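Local structure of putative adhesin (Komagataella phaffii, 5FX8) at residues Ser17-Phe25 / Ser141-Arg149; Ile169-Ile179 / Ser250-Asp258. The protein is a putative adhesin that may take part in cell-cell interaction, probably by binding other proteins through polar and charged contacts. All blocks are in the same frame, centred on the assembly; numbering follows the deposited sequence.

Overall arrangement
From the N terminus, the chain passes through strand 18-19 in the first cohesin-like domain, and contact 1 closes a long, strand-rich loop when strand 137-144 returns to pair with it. After Arg149 the chain enters the sheets of the second cohesin-like domain. Contact 2 opens only then, where residues 169-179 step from one sheet of that domain to the other, and closes at residues 250-258, which step back. The two loops therefore follow in series, without nesting or crossing. The centres of the two contacts lie about 25 Å apart, yet the contacts touch where Arg149 O packs on Pro170 CB. Contact 1 sits toward the junction between the domains; contact 2 joins the two sheets of the second.

Contact 1 (Ser17-Phe25 / Ser141-Arg149); sequences STAYLSDWF and SVDLVALDR
The Tyr20 ring carries Leu147 on one face, with CD1 of the leucine 3.7 Å from the ring centroid and only 7° off the normal, a CH-pi contact. At the ring's edge, near its plane, lie the backbone oxygens of Val145 and Ala146, where aromatic C-H groups can meet carbonyls favourably. Phe25 meets residues 141-149 with its edge: CE2 lies 3.8 Å from Val142 CG1, and CZ points to Leu144 CD2. Tyr20 suits its place by joining an apolar ring to a polar end, for its OH accepts the N-H of Asp148 at 3.0 Å. Its CB starts away from residues 141-149, but with CG anti to the carbonyl carbon (chi1 -69°) the ring swings back to reach them. Arg13 adds a cation-pi contact and also pairs with Asp23, whose OD2 receives the Tyr20 N-H from above the carboxylate plane, bracing the type I turn from Tyr20 to Asp23.

Leu21 CD2 meets Leu144 CD1 at 3.6 Å, the two side chains crossing at about a right angle. Small Ala19 lets Val142 CG1 settle against its CB; together with Leu144 they form the apolar face of the strand pair. Thr18 and Asp143 occupy the other, partly exposed face, where Thr18 CG2 touches Val145 CG1.

Asp143 N bonds to Ser17 O at 2.8 Å and Asp143 O accepts Ala19 N at 3.1 Å, while Val145 N reaches Ala19 O at 3.0 Å. One residue bonding to two that flank its partner is the signature of parallel beta pairing, here between strand 137-144 and strand 18-19, outermost in this chain's small mixed sheet.

Contact 2 (Ile169-Ile179 / Ser250-Asp258); sequences IPGAFGDITNI and SFAGELADD
Antiparallel beta pairing joins Ile179 to Phe251 and Asn178 to Ala252 in one sheet of the second cohesin-like domain, and beyond it both segments cross to the facing sheet, as in a beta sandwich. Ile179 and Phe251 make the hydrogen-bonded pair: Ile179 N reaches Phe251 O at 2.8 Å, and the return bond from Phe251 N to Ile179 O lies in the carbonyl plane. Asn178 and Ala252 form the non-hydrogen-bonded pair. A weak bond from Gly253 N to Thr177 O, 3.3 Å long, follows before the two segments part. On the far side of residues 176-179, Thr177 and Asn178 both face Thr285 in a classic beta bulge.

The CB atoms of Ile179 and Phe251 touch at 3.9 Å on the inner face, where bulky apolar groups fit and the Phe251 ring meets Tyr197 edge-to-face. On the outer face, Asn178 ND2 lies 3.7 Å from Ala252 CB and bonds to Glu238. Gly253 has an extended backbone (phi 168°, psi 179°) that calls for glycine, since a CB would jam against Ala252 O. Glu254 starts away from residues 169-179, and its OE2 forms a salt bridge with Arg403 of the lipoxygenase chain.

Leu255 points CD2 between the sheets, against Ile169 CG2 at 4.1 Å, with Ile176 and Ile179 slightly farther off; its chi1 of -156° sets CG opposite the backbone N. Leu261 also packs on Leu255. Gly171, in the type I turn from Pro170 to Phe173, lacks a side chain and lets residues 255-257 close in: its CA approaches Ala256 O to 3.3 Å in a CA-H...O contact.

Contact 1 (Ser17-Phe25 / Ser141-Arg149)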
loop_
_atom_site.group_PDB
_atom_site.type_symbol
_atom_site.label_atom_id
_atom_site.label_comp_id
_atom_site.label_asym_id
_atom_site.label_seq_id
_atom_site.Cartn_x
_atom_site.Cartn_y
_atom_site.Cartn_z
ATOM N N SER C 17 34.741 -12.587 -48.056
ATOM C CA SER C 17 35.273 -13.837 -47.543
ATOM C C SER C 17 34.530 -14.359 -46.324
ATOM O O SER C 17 34.762 -15.506 -45.938
ATOM C CB SER C 17 36.748 -13.656 -47.200
ATOM O OG SER C 17 36.937 -12.557 -46.317
ATOM N N THR C 18 33.668 -13.561 -45.704
ATOM C CA THR C 18 32.898 -13.990 -44.542
ATOM C C THR C 18 31.602 -14.657 -44.993
ATOM O O THR C 18 30.877 -14.116 -45.831
ATOM C CB THR C 18 32.604 -12.786 -43.652
ATOM O OG1 THR C 18 33.837 -12.279 -43.145
ATOM C CG2 THR C 18 31.736 -13.170 -42.497
ATOM N N ALA C 19 31.305 -15.823 -44.434
ATOM C CA ALA C 19 30.149 -16.554 -44.901
ATOM C C ALA C 19 29.552 -17.353 -43.761
ATOM O O ALA C 19 30.244 -17.702 -42.810
ATOM C CB ALA C 19 30.520 -17.488 -46.043
ATOM N N TYR C 20 28.253 -17.621 -43.865
ATOM C CA TYR C 20 27.561 -18.605 -43.049
ATOM C C TYR C 20 27.680 -19.983 -43.684
ATOM O O TYR C 20 27.908 -20.122 -44.883
ATOM C CB TYR C 20 26.083 -18.256 -42.902
ATOM C CG TYR C 20 25.803 -17.049 -42.086
ATOM C CD1 TYR C 20 26.699 -16.616 -41.125
ATOM C CD2 TYR C 20 24.642 -16.337 -42.260
ATOM C CE1 TYR C 20 26.439 -15.507 -40.366
ATOM C CE2 TYR C 20 24.371 -15.213 -41.497
ATOM C CZ TYR C 20 25.272 -14.809 -40.557
ATOM O OH TYR C 20 25.030 -13.700 -39.803
ATOM N N LEU C 21 27.507 -21.016 -42.869
ATOM C CA LEU C 21 27.537 -22.348 -43.435
ATOM C C LEU C 21 26.398 -22.556 -44.406
ATOM O O LEU C 21 26.461 -23.473 -45.227
ATOM C CB LEU C 21 27.467 -23.396 -42.340
ATOM C CG LEU C 21 28.648 -23.553 -41.396
ATOM C CD1 LEU C 21 28.288 -24.569 -40.339
ATOM C CD2 LEU C 21 29.845 -24.010 -42.168
ATOM N N SER C 22 25.362 -21.721 -44.330
ATOM C CA SER C 22 24.149 -21.880 -45.113
ATOM C C SER C 22 24.160 -21.067 -46.400
ATOM O O SER C 22 23.182 -21.113 -47.149
ATOM C CB SER C 22 22.933 -21.483 -44.269
ATOM O OG SER C 22 22.895 -20.085 -44.044
ATOM N N ASP C 23 25.243 -20.355 -46.677
ATOM C CA ASP C 23 25.296 -19.390 -47.753
ATOM C C ASP C 23 25.456 -20.048 -49.117
ATOM O O ASP C 23 25.946 -21.173 -49.246
ATOM C CB ASP C 23 26.441 -18.426 -47.519
ATOM C CG ASP C 23 26.140 -17.443 -46.438
ATOM O OD1 ASP C 23 24.962 -17.377 -46.013
ATOM O OD2 ASP C 23 27.068 -16.718 -46.040
ATOM N N TRP C 24 25.007 -19.324 -50.141
ATOM C CA TRP C 24 25.426 -19.571 -51.509
ATOM C C TRP C 24 26.823 -18.996 -51.696
ATOM O O TRP C 24 27.062 -17.823 -51.389
ATOM C CB TRP C 24 24.480 -18.919 -52.515
ATOM C CG TRP C 24 23.119 -19.487 -52.618
ATOM C CD1 TRP C 24 21.977 -18.969 -52.092
ATOM C CD2 TRP C 24 22.729 -20.661 -53.337
ATOM N NE1 TRP C 24 20.903 -19.761 -52.406
ATOM C CE2 TRP C 24 21.338 -20.804 -53.178
ATOM C CE3 TRP C 24 23.421 -21.619 -54.078
ATOM C CZ2 TRP C 24 20.637 -21.860 -53.734
ATOM C CZ3 TRP C 24 22.725 -22.667 -54.623
ATOM C CH2 TRP C 24 21.353 -22.782 -54.452
ATOM N N PHE C 25 27.736 -19.826 -52.203
ATOM C CA PHE C 25 29.109 -19.447 -52.500
ATOM C C PHE C 25 29.273 -19.249 -53.997
ATOM O O PHE C 25 29.121 -20.195 -54.772
ATOM C CB PHE C 25 30.074 -20.515 -52.015
ATOM C CG PHE C 25 30.121 -20.647 -50.537
ATOM C CD1 PHE C 25 29.169 -21.387 -49.862
ATOM C CD2 PHE C 25 31.127 -20.026 -49.811
ATOM C CE1 PHE C 25 29.225 -21.502 -48.490
ATOM C CE2 PHE C 25 31.179 -20.149 -48.436
ATOM C CZ PHE C 25 30.229 -20.889 -47.777
ATOM N N SER C 141 40.220 -18.798 -50.017
ATOM C CA SER C 141 39.922 -18.990 -48.610
ATOM C C SER C 141 38.688 -18.204 -48.201
ATOM O O SER C 141 38.463 -17.094 -48.678
ATOM C CB SER C 141 41.108 -18.582 -47.762
ATOM O OG SER C 141 41.244 -19.477 -46.685
ATOM N N VAL C 142 37.907 -18.786 -47.297
ATOM C CA VAL C 142 36.699 -18.172 -46.761
ATOM C C VAL C 142 36.615 -18.432 -45.257
ATOM O O VAL C 142 36.916 -19.533 -44.788
ATOM C CB VAL C 142 35.461 -18.711 -47.505
ATOM C CG1 VAL C 142 34.239 -18.677 -46.627
ATOM C CG2 VAL C 142 35.232 -17.896 -48.751
ATOM N N ASP C 143 36.187 -17.425 -44.499
ATOM C CA ASP C 143 36.008 -17.547 -43.054
ATOM C C ASP C 143 34.578 -17.971 -42.723
ATOM O O ASP C 143 33.631 -17.224 -42.989
ATOM C CB ASP C 143 36.332 -16.220 -42.372
ATOM C CG ASP C 143 36.567 -16.367 -40.881
ATOM O OD1 ASP C 143 37.051 -17.435 -40.452
ATOM O OD2 ASP C 143 36.294 -15.401 -40.143
ATOM N N LEU C 144 34.423 -19.153 -42.124
ATOM C CA LEU C 144 33.107 -19.680 -41.763
ATOM C C LEU C 144 32.728 -19.127 -40.394
ATOM O O LEU C 144 33.116 -19.652 -39.351
ATOM C CB LEU C 144 33.096 -21.201 -41.792
ATOM C CG LEU C 144 33.385 -21.811 -43.171
ATOM C CD1 LEU C 144 33.289 -23.311 -43.128
ATOM C CD2 LEU C 144 32.493 -21.265 -44.277
ATOM N N VAL C 145 31.941 -18.106 -40.415
ATOM C CA VAL C 145 31.632 -17.288 -39.263
ATOM C C VAL C 145 30.328 -17.755 -38.624
ATOM O O VAL C 145 29.451 -18.343 -39.274
ATOM C CB VAL C 145 31.561 -15.828 -39.732
ATOM C CG1 VAL C 145 30.177 -15.516 -40.271
ATOM C CG2 VAL C 145 31.954 -14.928 -38.648
ATOM N N ALA C 146 30.208 -17.505 -37.321
ATOM C CA ALA C 146 28.988 -17.797 -36.582
ATOM C C ALA C 146 27.957 -16.704 -36.801
ATOM O O ALA C 146 28.261 -15.599 -37.251
ATOM C CB ALA C 146 29.268 -17.921 -35.087
ATOM N N LEU C 147 26.724 -17.027 -36.456
ATOM C CA LEU C 147 25.616 -16.144 -36.753
ATOM C C LEU C 147 25.838 -14.786 -36.113
ATOM O O LEU C 147 26.323 -14.687 -34.988
ATOM C CB LEU C 147 24.320 -16.768 -36.250
ATOM C CG LEU C 147 23.255 -17.308 -37.193
ATOM C CD1 LEU C 147 23.834 -17.710 -38.513
ATOM C CD2 LEU C 147 22.586 -18.488 -36.537
ATOM N N ASP C 148 25.486 -13.736 -36.839
ATOM C CA ASP C 148 25.604 -12.377 -36.330
ATOM C C ASP C 148 24.549 -12.142 -35.251
ATOM O O ASP C 148 23.355 -12.054 -35.548
ATOM C CB ASP C 148 25.445 -11.402 -37.486
ATOM C CG ASP C 148 25.657 -9.989 -37.075
ATOM O OD1 ASP C 148 26.060 -9.795 -35.929
ATOM O OD2 ASP C 148 25.459 -9.073 -37.892
ATOM N N ARG C 149 24.974 -12.040 -33.992
ATOM C CA ARG C 149 24.042 -11.876 -32.885
ATOM C C ARG C 149 24.089 -10.476 -32.309
ATOM O O ARG C 149 23.924 -10.298 -31.106
ATOM C CB ARG C 149 24.307 -12.896 -31.781
ATOM C CG ARG C 149 24.044 -14.346 -32.159
ATOM C CD ARG C 149 22.759 -14.475 -32.942
ATOM N NE ARG C 149 22.206 -15.819 -32.921
ATOM C CZ ARG C 149 21.143 -16.167 -33.624
ATOM N NH1 ARG C 149 20.565 -15.268 -34.388
ATOM N NH2 ARG C 149 20.662 -17.394 -33.572
#

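Contact 2 (Ile169-Ile179 / Ser250-Asp258)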
loop_
_atom_site.group_PDB
_atom_site.type_symbol
_atom_site.label_atom_id
_atom_site.label_comp_id
_atom_site.label_asym_id
_atom_site.label_seq_id
_atom_site.Cartn_x
_atom_site.Cartn_y
_atom_site.Cartn_z
ATOM N N ILE C 169 15.993 -12.087 -33.417
ATOM C CA ILE C 169 16.178 -10.842 -32.683
ATOM C C ILE C 169 17.091 -11.132 -31.497
ATOM O O ILE C 169 16.708 -11.884 -30.592
ATOM C CB ILE C 169 14.851 -10.254 -32.200
ATOM C CG1 ILE C 169 13.806 -10.242 -33.319
ATOM C CG2 ILE C 169 15.125 -8.895 -31.594
ATOM C CD1 ILE C 169 14.040 -9.229 -34.357
ATOM N N PRO C 170 18.290 -10.565 -31.449
ATOM C CA PRO C 170 19.185 -10.823 -30.317
ATOM C C PRO C 170 18.887 -9.893 -29.145
ATOM O O PRO C 170 18.821 -8.671 -29.298
ATOM C CB PRO C 170 20.573 -10.555 -30.903
ATOM C CG PRO C 170 20.337 -9.575 -31.947
ATOM C CD PRO C 170 18.965 -9.827 -32.518
ATOM N N GLY C 171 18.700 -10.487 -27.967
ATOM C CA GLY C 171 18.582 -9.708 -26.754
ATOM C C GLY C 171 19.844 -8.968 -26.392
ATOM O O GLY C 171 19.774 -7.946 -25.714
ATOM N N ALA C 172 20.980 -9.437 -26.847
ATOM C CA ALA C 172 22.224 -8.729 -26.638
ATOM C C ALA C 172 22.305 -7.412 -27.396
ATOM O O ALA C 172 23.387 -6.848 -27.490
ATOM C CB ALA C 172 23.383 -9.632 -27.038
ATOM N N PHE C 173 21.225 -6.898 -27.972
ATOM C CA PHE C 173 21.198 -5.575 -28.575
ATOM C C PHE C 173 20.721 -4.559 -27.551
ATOM O O PHE C 173 21.405 -3.573 -27.269
ATOM C CB PHE C 173 20.275 -5.602 -29.794
ATOM C CG PHE C 173 20.113 -4.284 -30.496
ATOM C CD1 PHE C 173 19.172 -3.367 -30.080
ATOM C CD2 PHE C 173 20.855 -3.996 -31.620
ATOM C CE1 PHE C 173 19.011 -2.177 -30.745
ATOM C CE2 PHE C 173 20.693 -2.808 -32.282
ATOM C CZ PHE C 173 19.778 -1.900 -31.850
ATOM N N GLY C 174 19.542 -4.801 -26.993
ATOM C CA GLY C 174 18.969 -3.985 -25.946
ATOM C C GLY C 174 18.967 -4.741 -24.624
ATOM O O GLY C 174 19.754 -5.662 -24.508
ATOM N N ASP C 175 18.171 -4.396 -23.604
ATOM C CA ASP C 175 17.400 -3.169 -23.448
ATOM C C ASP C 175 16.096 -3.308 -24.241
ATOM O O ASP C 175 15.197 -2.504 -24.094
ATOM C CB ASP C 175 18.280 -1.949 -23.839
ATOM C CG ASP C 175 17.618 -0.612 -23.636
ATOM O OD1 ASP C 175 16.412 -0.480 -23.864
ATOM O OD2 ASP C 175 18.332 0.340 -23.256
ATOM N N ILE C 176 15.944 -4.387 -25.016
ATOM C CA ILE C 176 14.807 -4.473 -25.931
ATOM C C ILE C 176 13.500 -4.584 -25.157
ATOM O O ILE C 176 13.341 -5.444 -24.281
ATOM C CB ILE C 176 14.981 -5.651 -26.898
ATOM C CG1 ILE C 176 16.157 -5.406 -27.835
ATOM C CG2 ILE C 176 13.725 -5.837 -27.702
ATOM C CD1 ILE C 176 16.444 -6.560 -28.723
ATOM N N THR C 177 12.548 -3.703 -25.489
ATOM C CA THR C 177 11.209 -3.708 -24.905
ATOM C C THR C 177 10.095 -3.973 -25.910
ATOM O O THR C 177 9.095 -4.598 -25.548
ATOM C CB THR C 177 10.915 -2.372 -24.193
ATOM O OG1 THR C 177 10.782 -1.319 -25.153
ATOM C CG2 THR C 177 12.042 -2.023 -23.248
ATOM N N ASN C 178 10.233 -3.528 -27.157
ATOM C CA ASN C 178 9.219 -3.791 -28.161
ATOM C C ASN C 178 9.869 -4.191 -29.476
ATOM O O ASN C 178 10.969 -3.756 -29.813
ATOM C CB ASN C 178 8.308 -2.583 -28.352
ATOM C CG ASN C 178 7.571 -2.238 -27.095
ATOM O OD1 ASN C 178 8.136 -1.642 -26.185
ATOM N ND2 ASN C 178 6.306 -2.625 -27.021
ATOM N N ILE C 179 9.170 -5.046 -30.210
ATOM C CA ILE C 179 9.644 -5.566 -31.476
ATOM C C ILE C 179 8.511 -5.501 -32.480
ATOM O O ILE C 179 7.443 -6.074 -32.251
ATOM C CB ILE C 179 10.146 -7.009 -31.349
ATOM C CG1 ILE C 179 11.269 -7.075 -30.323
ATOM C CG2 ILE C 179 10.587 -7.499 -32.702
ATOM C CD1 ILE C 179 11.832 -8.450 -30.114
ATOM N N SER C 250 4.052 -8.048 -33.959
ATOM C CA SER C 250 4.617 -7.193 -32.920
ATOM C C SER C 250 4.773 -7.939 -31.601
ATOM O O SER C 250 3.974 -8.808 -31.258
ATOM C CB SER C 250 3.751 -5.971 -32.663
ATOM O OG SER C 250 3.620 -5.210 -33.822
ATOM N N PHE C 251 5.775 -7.550 -30.835
ATOM C CA PHE C 251 6.071 -8.208 -29.576
ATOM C C PHE C 251 6.355 -7.178 -28.494
ATOM O O PHE C 251 7.026 -6.176 -28.730
ATOM C CB PHE C 251 7.282 -9.126 -29.686
ATOM C CG PHE C 251 7.052 -10.397 -30.447
ATOM C CD1 PHE C 251 6.506 -11.511 -29.823
ATOM C CD2 PHE C 251 7.460 -10.512 -31.770
ATOM C CE1 PHE C 251 6.338 -12.702 -30.512
ATOM C CE2 PHE C 251 7.291 -11.693 -32.460
ATOM C CZ PHE C 251 6.734 -12.787 -31.831
ATOM N N ALA C 252 5.845 -7.429 -27.306
ATOM C CA ALA C 252 6.186 -6.655 -26.120
ATOM C C ALA C 252 6.616 -7.646 -25.067
ATOM O O ALA C 252 5.906 -8.613 -24.801
ATOM C CB ALA C 252 5.011 -5.832 -25.602
ATOM N N GLY C 253 7.781 -7.442 -24.500
ATOM C CA GLY C 253 8.246 -8.403 -23.528
ATOM C C GLY C 253 9.699 -8.149 -23.235
ATOM O O GLY C 253 10.324 -7.247 -23.784
ATOM N N GLU C 254 10.213 -8.952 -22.351
ATOM C CA GLU C 254 11.554 -8.766 -21.850
ATOM C C GLU C 254 12.418 -9.809 -22.532
ATOM O O GLU C 254 12.292 -11.006 -22.271
ATOM C CB GLU C 254 11.585 -8.891 -20.330
ATOM C CG GLU C 254 10.649 -7.925 -19.575
ATOM C CD GLU C 254 11.198 -6.499 -19.483
ATOM O OE1 GLU C 254 12.044 -6.223 -18.608
ATOM O OE2 GLU C 254 10.802 -5.649 -20.294
ATOM N N LEU C 255 13.269 -9.363 -23.426
ATOM C CA LEU C 255 14.207 -10.261 -24.071
ATOM C C LEU C 255 15.522 -10.157 -23.310
ATOM O O LEU C 255 16.151 -9.096 -23.279
ATOM C CB LEU C 255 14.355 -9.909 -25.543
ATOM C CG LEU C 255 14.820 -11.054 -26.435
ATOM C CD1 LEU C 255 13.827 -12.190 -26.403
ATOM C CD2 LEU C 255 15.026 -10.530 -27.824
ATOM N N ALA C 256 15.906 -11.251 -22.663
ATOM C CA ALA C 256 17.079 -11.263 -21.819
ATOM C C ALA C 256 18.343 -11.075 -22.647
ATOM O O ALA C 256 18.397 -11.359 -23.847
ATOM C CB ALA C 256 17.156 -12.564 -21.031
ATOM N N ASP C 257 19.375 -10.599 -21.964
ATOM C CA ASP C 257 20.647 -10.314 -22.602
ATOM C C ASP C 257 21.226 -11.533 -23.317
ATOM O O ASP C 257 21.903 -11.387 -24.337
ATOM C CB ASP C 257 21.602 -9.782 -21.542
ATOM C CG ASP C 257 23.011 -9.767 -22.003
ATOM O OD1 ASP C 257 23.379 -8.818 -22.727
ATOM O OD2 ASP C 257 23.751 -10.702 -21.640
ATOM N N ASP C 258 20.956 -12.739 -22.826
ATOM C CA ASP C 258 21.509 -13.956 -23.406
ATOM C C ASP C 258 20.498 -14.724 -24.251
ATOM O O ASP C 258 20.686 -15.913 -24.502
ATOM C CB ASP C 258 22.051 -14.860 -22.298
ATOM C CG ASP C 258 20.946 -15.579 -21.527
ATOM O OD1 ASP C 258 19.936 -14.949 -21.152
ATOM O OD2 ASP C 258 21.085 -16.796 -21.303
#